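Local coordinates for RimK domain protein ATP-grasp (Sphaerobacter thermophilus, PDB 5I47) that probably acts as an ATP-dependent ligase of the ATP-grasp superfamily, binding ATP and perhaps transferring glutamate as RimK-type enzymes do, at residues E31-Q36 and G50-A55; P78-A83 and A272-G277; A217-L222 and V239-D244. One frame throughout, in Å; residues are numbered along the deposited sequence.

Contact 1: E31-Q36 and G50-A55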
loop_
_atom_site.group_PDB
_atom_site.type_symbol
_atom_site.label_atom_id
_atom_site.label_comp_id
_atom_site.label_asym_id
_atom_site.label_seq_id
_atom_site.Cartn_x
_atom_site.Cartn_y
_atom_site.Cartn_z
ATOM N N GLU B 31 -31.449 10.076 0.189
ATOM C CA GLU B 31 -31.738 8.659 -0.022
ATOM C C GLU B 31 -30.422 7.889 -0.012
ATOM O O GLU B 31 -29.657 7.930 -0.978
ATOM C CB GLU B 31 -32.494 8.449 -1.329
ATOM C CG GLU B 31 -32.803 6.992 -1.629
ATOM C CD GLU B 31 -33.043 6.739 -3.103
ATOM O OE1 GLU B 31 -32.990 7.708 -3.889
ATOM O OE2 GLU B 31 -33.277 5.571 -3.474
ATOM N N ALA B 32 -30.152 7.189 1.087
ATOM C CA ALA B 32 -29.000 6.302 1.130
ATOM C C ALA B 32 -29.258 5.089 0.246
ATOM O O ALA B 32 -30.378 4.579 0.176
ATOM C CB ALA B 32 -28.707 5.867 2.564
ATOM N N VAL B 33 -28.214 4.633 -0.441
ATOM C CA VAL B 33 -28.326 3.569 -1.431
ATOM C C VAL B 33 -27.177 2.594 -1.224
ATOM O O VAL B 33 -26.020 3.008 -1.105
ATOM C CB VAL B 33 -28.302 4.122 -2.870
ATOM C CG1 VAL B 33 -28.230 2.985 -3.879
ATOM C CG2 VAL B 33 -29.515 5.001 -3.132
ATOM N N LEU B 34 -27.490 1.301 -1.185
ATOM C CA LEU B 34 -26.445 0.286 -1.166
ATOM C C LEU B 34 -25.705 0.300 -2.499
ATOM O O LEU B 34 -26.322 0.174 -3.560
ATOM C CB LEU B 34 -27.039 -1.093 -0.898
ATOM C CG LEU B 34 -26.045 -2.259 -0.946
ATOM C CD1 LEU B 34 -25.083 -2.205 0.228
ATOM C CD2 LEU B 34 -26.767 -3.591 -0.982
ATOM N N VAL B 35 -24.387 0.472 -2.447
ATOM C CA VAL B 35 -23.534 0.409 -3.631
ATOM C C VAL B 35 -22.490 -0.664 -3.369
ATOM O O VAL B 35 -21.591 -0.479 -2.538
ATOM C CB VAL B 35 -22.876 1.757 -3.952
ATOM C CG1 VAL B 35 -22.023 1.636 -5.203
ATOM C CG2 VAL B 35 -23.933 2.837 -4.125
ATOM N N GLN B 36 -22.609 -1.785 -4.064
ATOM C CA GLN B 36 -21.690 -2.894 -3.868
ATOM C C GLN B 36 -20.393 -2.621 -4.619
ATOM O O GLN B 36 -20.426 -2.427 -5.839
ATOM C CB GLN B 36 -22.325 -4.196 -4.341
ATOM C CG GLN B 36 -23.654 -4.517 -3.657
ATOM C CD GLN B 36 -24.358 -5.721 -4.262
ATOM O OE1 GLN B 36 -24.765 -5.701 -5.425
ATOM N NE2 GLN B 36 -24.504 -6.778 -3.473
ATOM N N GLY B 50 -21.769 6.564 -9.733
ATOM C CA GLY B 50 -23.130 7.025 -9.888
ATOM C C GLY B 50 -23.311 8.415 -9.313
ATOM O O GLY B 50 -22.399 9.006 -8.736
ATOM N N ASP B 51 -24.525 8.932 -9.479
ATOM C CA ASP B 51 -24.858 10.261 -8.979
ATOM C C ASP B 51 -25.009 10.205 -7.463
ATOM O O ASP B 51 -26.000 9.676 -6.948
ATOM C CB ASP B 51 -26.133 10.770 -9.643
ATOM C CG ASP B 51 -26.461 12.203 -9.261
ATOM O OD1 ASP B 51 -25.521 12.971 -8.962
ATOM O OD2 ASP B 51 -27.659 12.558 -9.264
ATOM N N PHE B 52 -24.022 10.737 -6.745
ATOM C CA PHE B 52 -24.043 10.745 -5.290
ATOM C C PHE B 52 -23.364 12.007 -4.788
ATOM O O PHE B 52 -22.354 12.441 -5.348
ATOM C CB PHE B 52 -23.335 9.520 -4.698
ATOM C CG PHE B 52 -23.972 8.216 -5.063
ATOM C CD1 PHE B 52 -25.076 7.754 -4.370
ATOM C CD2 PHE B 52 -23.464 7.450 -6.097
ATOM C CE1 PHE B 52 -25.663 6.553 -4.704
ATOM C CE2 PHE B 52 -24.045 6.251 -6.433
ATOM C CZ PHE B 52 -25.147 5.801 -5.736
ATOM N N VAL B 53 -23.921 12.582 -3.722
ATOM C CA VAL B 53 -23.274 13.721 -3.084
ATOM C C VAL B 53 -22.187 13.282 -2.114
ATOM O O VAL B 53 -21.327 14.095 -1.749
ATOM C CB VAL B 53 -24.316 14.592 -2.364
ATOM C CG1 VAL B 53 -25.473 14.895 -3.302
ATOM C CG2 VAL B 53 -24.809 13.901 -1.101
ATOM N N ALA B 54 -22.191 12.017 -1.700
ATOM C CA ALA B 54 -21.188 11.491 -0.785
ATOM C C ALA B 54 -21.244 9.971 -0.820
ATOM O O ALA B 54 -22.250 9.377 -1.222
ATOM C CB ALA B 54 -21.406 12.004 0.642
ATOM N N ALA B 55 -20.142 9.350 -0.403
ATOM C CA ALA B 55 -20.061 7.908 -0.229
ATOM C C ALA B 55 -19.567 7.609 1.177
ATOM O O ALA B 55 -18.725 8.334 1.715
ATOM C CB ALA B 55 -19.132 7.261 -1.259
#
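The ring of F52 meets two valines in different ways: V33 stands at its edge, close to the ring plane, while V35 comes in obliquely. V33 makes its approach with the branch carbon, CB lying 4.0 Å from F52 CE1, both methyls being farther. V35 reaches with a single methyl, whose closest ring atom is the far corner: V35 CG2 is 3.6 Å from F52 CZ. The same CG2 is 4.1 Å from F52 CE1 and from F52 CE2, so the methyl sits across the CZ end of the ring, the two side chains coming from opposite directions. The F52 ring also has a cation-pi partner, R6. Between the two segments runs strand 6-10, which shares backbone hydrogen bonds with V33 and V35 on one flank and has strand 54-57 on the other. The arrangement thus spans a central strand of the parallel sheet, whose 2-1-3-4 order is consistent with a Rossmann-like preATP-grasp domain. A8 on the central strand is touched by both V35 and F52, a small residue beneath the larger pair. F52 places CG beside its backbone N, opposite the carbonyl carbon (chi1 -62°), which sends the ring toward the valines. G50, in an extended loop with positive phi (119°), passes close to the ring, its CA 3.7 Å from F52 CE2. On the other side of the sheet, A32 packs against I22 and F25 of helix 16-27.

Contact 2: P78-A83 and A272-G277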
loop_
_atom_site.group_PDB
_atom_site.type_symbol
_atom_site.label_atom_id
_atom_site.label_comp_id
_atom_site.label_asym_id
_atom_site.label_seq_id
_atom_site.Cartn_x
_atom_site.Cartn_y
_atom_site.Cartn_z
ATOM N N PRO B 78 -17.134 12.916 -2.554
ATOM C CA PRO B 78 -16.471 12.790 -1.251
ATOM C C PRO B 78 -16.769 11.445 -0.607
ATOM O O PRO B 78 -17.876 10.914 -0.718
ATOM C CB PRO B 78 -17.067 13.946 -0.440
ATOM C CG PRO B 78 -17.485 14.945 -1.470
ATOM C CD PRO B 78 -17.949 14.139 -2.649
ATOM N N VAL B 79 -15.764 10.893 0.069
ATOM C CA VAL B 79 -15.874 9.587 0.710
ATOM C C VAL B 79 -15.515 9.717 2.183
ATOM O O VAL B 79 -14.550 10.402 2.542
ATOM C CB VAL B 79 -14.979 8.534 0.022
ATOM C CG1 VAL B 79 -15.161 7.165 0.675
ATOM C CG2 VAL B 79 -15.297 8.457 -1.458
ATOM N N VAL B 80 -16.307 9.069 3.032
ATOM C CA VAL B 80 -15.995 8.900 4.444
ATOM C C VAL B 80 -15.815 7.407 4.689
ATOM O O VAL B 80 -16.738 6.631 4.440
ATOM C CB VAL B 80 -17.089 9.487 5.346
ATOM C CG1 VAL B 80 -16.882 9.048 6.789
ATOM C CG2 VAL B 80 -17.104 11.004 5.238
ATOM N N ASN B 81 -14.645 6.990 5.171
ATOM C CA ASN B 81 -13.563 7.890 5.544
ATOM C C ASN B 81 -12.799 8.431 4.340
ATOM O O ASN B 81 -12.691 7.763 3.310
ATOM C CB ASN B 81 -12.592 7.172 6.485
ATOM C CG ASN B 81 -13.203 6.880 7.840
ATOM O OD1 ASN B 81 -13.406 7.787 8.648
ATOM N ND2 ASN B 81 -13.490 5.612 8.102
ATOM N N ARG B 82 -12.280 9.651 4.485
ATOM C CA ARG B 82 -11.451 10.245 3.446
ATOM C C ARG B 82 -10.252 9.349 3.155
ATOM O O ARG B 82 -9.802 8.581 4.011
ATOM C CB ARG B 82 -10.986 11.640 3.867
ATOM C CG ARG B 82 -9.882 11.642 4.906
ATOM C CD ARG B 82 -9.575 13.064 5.369
ATOM N NE ARG B 82 -10.714 13.649 6.071
ATOM C CZ ARG B 82 -10.937 13.516 7.375
ATOM N NH1 ARG B 82 -12.007 14.080 7.929
ATOM N NH2 ARG B 82 -10.093 12.822 8.129
ATOM N N ALA B 83 -9.740 9.451 1.922
ATOM C CA ALA B 83 -8.723 8.516 1.446
ATOM C C ALA B 83 -7.543 8.428 2.408
ATOM O O ALA B 83 -7.099 7.329 2.767
ATOM C CB ALA B 83 -8.247 8.926 0.050
ATOM N N ALA B 272 -24.422 10.358 9.910
ATOM C CA ALA B 272 -25.136 11.058 8.847
ATOM C C ALA B 272 -24.873 12.556 8.891
ATOM O O ALA B 272 -24.801 13.204 7.840
ATOM C CB ALA B 272 -26.634 10.777 8.947
ATOM N N ASP B 273 -24.729 13.123 10.093
ATOM C CA ASP B 273 -24.367 14.532 10.207
ATOM C C ASP B 273 -22.950 14.776 9.707
ATOM O O ASP B 273 -22.695 15.751 8.994
ATOM C CB ASP B 273 -24.510 15.003 11.655
ATOM C CG ASP B 273 -25.958 15.178 12.079
ATOM O OD1 ASP B 273 -26.811 15.449 11.205
ATOM O OD2 ASP B 273 -26.243 15.050 13.292
ATOM N N PHE B 274 -22.012 13.898 10.069
ATOM C CA PHE B 274 -20.632 14.079 9.638
ATOM C C PHE B 274 -20.489 13.959 8.125
ATOM O O PHE B 274 -19.605 14.591 7.539
ATOM C CB PHE B 274 -19.727 13.068 10.346
ATOM C CG PHE B 274 -18.270 13.209 10.001
ATOM C CD1 PHE B 274 -17.537 14.293 10.460
ATOM C CD2 PHE B 274 -17.632 12.255 9.223
ATOM C CE1 PHE B 274 -16.199 14.426 10.141
ATOM C CE2 PHE B 274 -16.291 12.382 8.904
ATOM C CZ PHE B 274 -15.575 13.467 9.365
ATOM N N VAL B 275 -21.352 13.174 7.477
ATOM C CA VAL B 275 -21.226 12.954 6.038
ATOM C C VAL B 275 -21.764 14.147 5.251
ATOM O O VAL B 275 -21.201 14.525 4.218
ATOM C CB VAL B 275 -21.931 11.640 5.645
ATOM C CG1 VAL B 275 -22.043 11.515 4.139
ATOM C CG2 VAL B 275 -21.180 10.444 6.213
ATOM N N LEU B 276 -22.847 14.762 5.721
ATOM C CA LEU B 276 -23.478 15.888 5.042
ATOM C C LEU B 276 -23.229 17.153 5.851
ATOM O O LEU B 276 -23.645 17.241 7.009
ATOM C CB LEU B 276 -24.981 15.659 4.878
ATOM C CG LEU B 276 -25.478 14.245 4.563
ATOM C CD1 LEU B 276 -26.810 13.993 5.245
ATOM C CD2 LEU B 276 -25.605 14.039 3.065
ATOM N N GLY B 277 -22.573 18.134 5.243
ATOM C CA GLY B 277 -22.305 19.383 5.933
ATOM C C GLY B 277 -21.945 20.531 5.012
ATOM O O GLY B 277 -20.801 20.646 4.569
#
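V80 meets the CE2 corner of the F274 ring with both methyls: CG1, 4.0 Å from F274 CE2, lies in the ring plane at its edge, while CG2, also 4.0 Å from F274 CE2, stands well off that plane. A second, looser apolar touch joins V80 CG2 to V275 CG2 at 4.2 Å, so one valine meets two successive residues of the helix. Farther round the same ring edge comes R82, whose NH1 is 3.9 Å from F274 CZ. Guanidinium and ring planes stand 81° apart, and the cation lies beside the ring rather than over it, a van der Waals contact and not a cation-pi stack. F274 reaches this far because CG is anti to the backbone N (chi1 -178°), carrying the ring straight out from the helix. The arginine is positioned from outside the pair: its NH2 hydrogen-bonds to the carbonyl oxygen of T232, a residue that F274 also touches. A cis peptide bond precedes N81, and N81 OD1 accepts from the backbone N of T234, so the chain is tied down between V80 and R82, the N-cap residue of helix 83-90. The contact brings the C-terminal helix 267-275, part of the ATP-grasp region, back onto edge strand 79-80 of the preATP-grasp sheet. There V275 also touches A54 of strand 54-57 and F25 of helix 16-27, while V79 faces helix 63-74 across the strand.

Contact 3: A217-L222 and V239-D244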
loop_
_atom_site.group_PDB
_atom_site.type_symbol
_atom_site.label_atom_id
_atom_site.label_comp_id
_atom_site.label_asym_id
_atom_site.label_seq_id
_atom_site.Cartn_x
_atom_site.Cartn_y
_atom_site.Cartn_z
ATOM N N ALA B 217 -12.925 9.650 31.862
ATOM C CA ALA B 217 -12.202 10.885 31.564
ATOM C C ALA B 217 -10.839 10.651 30.914
ATOM O O ALA B 217 -10.512 11.333 29.935
ATOM C CB ALA B 217 -12.035 11.718 32.837
ATOM N N PRO B 218 -10.004 9.735 31.424
ATOM C CA PRO B 218 -8.688 9.542 30.787
ATOM C C PRO B 218 -8.778 9.007 29.369
ATOM O O PRO B 218 -8.025 9.453 28.495
ATOM C CB PRO B 218 -7.985 8.555 31.730
ATOM C CG PRO B 218 -9.088 7.854 32.431
ATOM C CD PRO B 218 -10.139 8.895 32.629
ATOM N N LEU B 219 -9.684 8.061 29.114
ATOM C CA LEU B 219 -9.855 7.560 27.754
ATOM C C LEU B 219 -10.487 8.608 26.848
ATOM O O LEU B 219 -10.196 8.641 25.647
ATOM C CB LEU B 219 -10.697 6.286 27.761
ATOM C CG LEU B 219 -10.089 5.077 28.471
ATOM C CD1 LEU B 219 -11.090 3.937 28.511
ATOM C CD2 LEU B 219 -8.801 4.644 27.798
ATOM N N THR B 220 -11.354 9.464 27.398
ATOM C CA THR B 220 -11.908 10.560 26.609
ATOM C C THR B 220 -10.812 11.526 26.179
ATOM O O THR B 220 -10.801 11.995 25.034
ATOM C CB THR B 220 -12.990 11.291 27.408
ATOM O OG1 THR B 220 -14.089 10.402 27.649
ATOM C CG2 THR B 220 -13.491 12.517 26.652
ATOM N N ALA B 221 -9.872 11.822 27.080
ATOM C CA ALA B 221 -8.756 12.691 26.723
ATOM C C ALA B 221 -7.907 12.068 25.623
ATOM O O ALA B 221 -7.459 12.763 24.704
ATOM C CB ALA B 221 -7.907 12.985 27.960
ATOM N N LEU B 222 -7.687 10.753 25.695
ATOM C CA LEU B 222 -6.929 10.066 24.655
ATOM C C LEU B 222 -7.658 10.121 23.319
ATOM O O LEU B 222 -7.050 10.417 22.284
ATOM C CB LEU B 222 -6.671 8.617 25.072
ATOM C CG LEU B 222 -5.872 7.724 24.121
ATOM C CD1 LEU B 222 -4.469 8.265 23.926
ATOM C CD2 LEU B 222 -5.836 6.290 24.635
ATOM N N VAL B 239 -7.789 -0.065 22.269
ATOM C CA VAL B 239 -6.884 0.390 23.317
ATOM C C VAL B 239 -6.761 -0.701 24.373
ATOM O O VAL B 239 -7.705 -1.457 24.623
ATOM C CB VAL B 239 -7.365 1.717 23.954
ATOM C CG1 VAL B 239 -6.263 2.341 24.801
ATOM C CG2 VAL B 239 -7.826 2.694 22.881
ATOM N N VAL B 240 -5.582 -0.786 24.986
ATOM C CA VAL B 240 -5.323 -1.700 26.094
ATOM C C VAL B 240 -4.836 -0.872 27.275
ATOM O O VAL B 240 -3.846 -0.141 27.157
ATOM C CB VAL B 240 -4.299 -2.784 25.724
ATOM C CG1 VAL B 240 -3.914 -3.595 26.954
ATOM C CG2 VAL B 240 -4.863 -3.699 24.652
ATOM N N GLU B 241 -5.531 -0.981 28.407
ATOM C CA GLU B 241 -5.152 -0.233 29.597
ATOM C C GLU B 241 -4.045 -0.959 30.347
ATOM O O GLU B 241 -4.077 -2.182 30.499
ATOM C CB GLU B 241 -6.356 -0.034 30.516
ATOM C CG GLU B 241 -7.575 0.544 29.829
ATOM C CD GLU B 241 -8.610 1.039 30.816
ATOM O OE1 GLU B 241 -8.403 2.125 31.401
ATOM O OE2 GLU B 241 -9.624 0.337 31.018
ATOM N N THR B 242 -3.056 -0.198 30.808
ATOM C CA THR B 242 -1.936 -0.743 31.562
ATOM C C THR B 242 -1.773 0.047 32.855
ATOM O O THR B 242 -2.507 1.002 33.127
ATOM C CB THR B 242 -0.635 -0.705 30.749
ATOM O OG1 THR B 242 -0.120 0.631 30.727
ATOM C CG2 THR B 242 -0.872 -1.177 29.320
ATOM N N GLY B 243 -0.798 -0.370 33.664
ATOM C CA GLY B 243 -0.424 0.373 34.850
ATOM C C GLY B 243 0.391 1.616 34.580
ATOM O O GLY B 243 0.543 2.455 35.474
ATOM N N ASP B 244 0.922 1.748 33.366
ATOM C CA ASP B 244 1.632 2.944 32.944
ATOM C C ASP B 244 0.746 3.914 32.172
ATOM O O ASP B 244 1.124 5.078 32.002
ATOM C CB ASP B 244 2.844 2.563 32.080
ATOM C CG ASP B 244 3.673 1.446 32.693
ATOM O OD1 ASP B 244 4.163 0.579 31.937
ATOM O OD2 ASP B 244 3.834 1.434 33.932
#
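L222 and V239 reach toward each other tip to tip, and the close part of the interface is theirs: L222 CD2 lies 4.0 Å from V239 CG1. Both are buried. L222 extends from the helix with CG anti to its backbone N (chi1 -179°), and V239 directs CG1 the same way relative to its own N, so that one methyl from each residue makes the contact. One turn back along the helix, L219 is buried too, but across this contact it has a much slacker neighbour, with its CD1 4.3 Å from E241 OE1. CB of E241 does not point at the helix, but the side chain carries its carboxylate up beside L219; its other oxygen, OE2, is hydrogen-bonded to the hydroxyl of Y212, which holds the acid end there. Beyond E241 the interface opens to solvent. A217, P218 and A221 are exposed on the helix, as are G243 and D244 past the strand end, where the chain bends in an ST turn: T242 OG1 accepts from D244 N at 3.0 Å. Helix 216-230 thus packs on one face of the five-stranded antiparallel sheet of the ATP-grasp domain. L219 extends over V181 and L183 of strand 180-187 and I193 of strand 190-196, L222 and V239 share P246 of strand 246-253, and V240 turns to the opposite face, toward I173 and A175.

In the fold
Contacts 1 and 3 are buried, contact 2 lies at the surface. Contacts 1 and 2 belong to one parallel sheet: their strands 54-57 and 79-80 are neighbours, A55 probably pairs with P78 and V80 through backbone hydrogen bonds, and A54 packs on V275. Contact 1 joins a strand to the loop leading into another, across a shared central strand, whereas contact 2 fastens a helix from the far end of the sequence to the sheet edge. Contact 3, its centre about 37 Å from that of contact 1, sets a helix on an antiparallel sheet. Its chemistry is aliphatic with a carboxylate at the margin; the other two use a phenylalanine, and contact 2 adds an arginine at the ring edge.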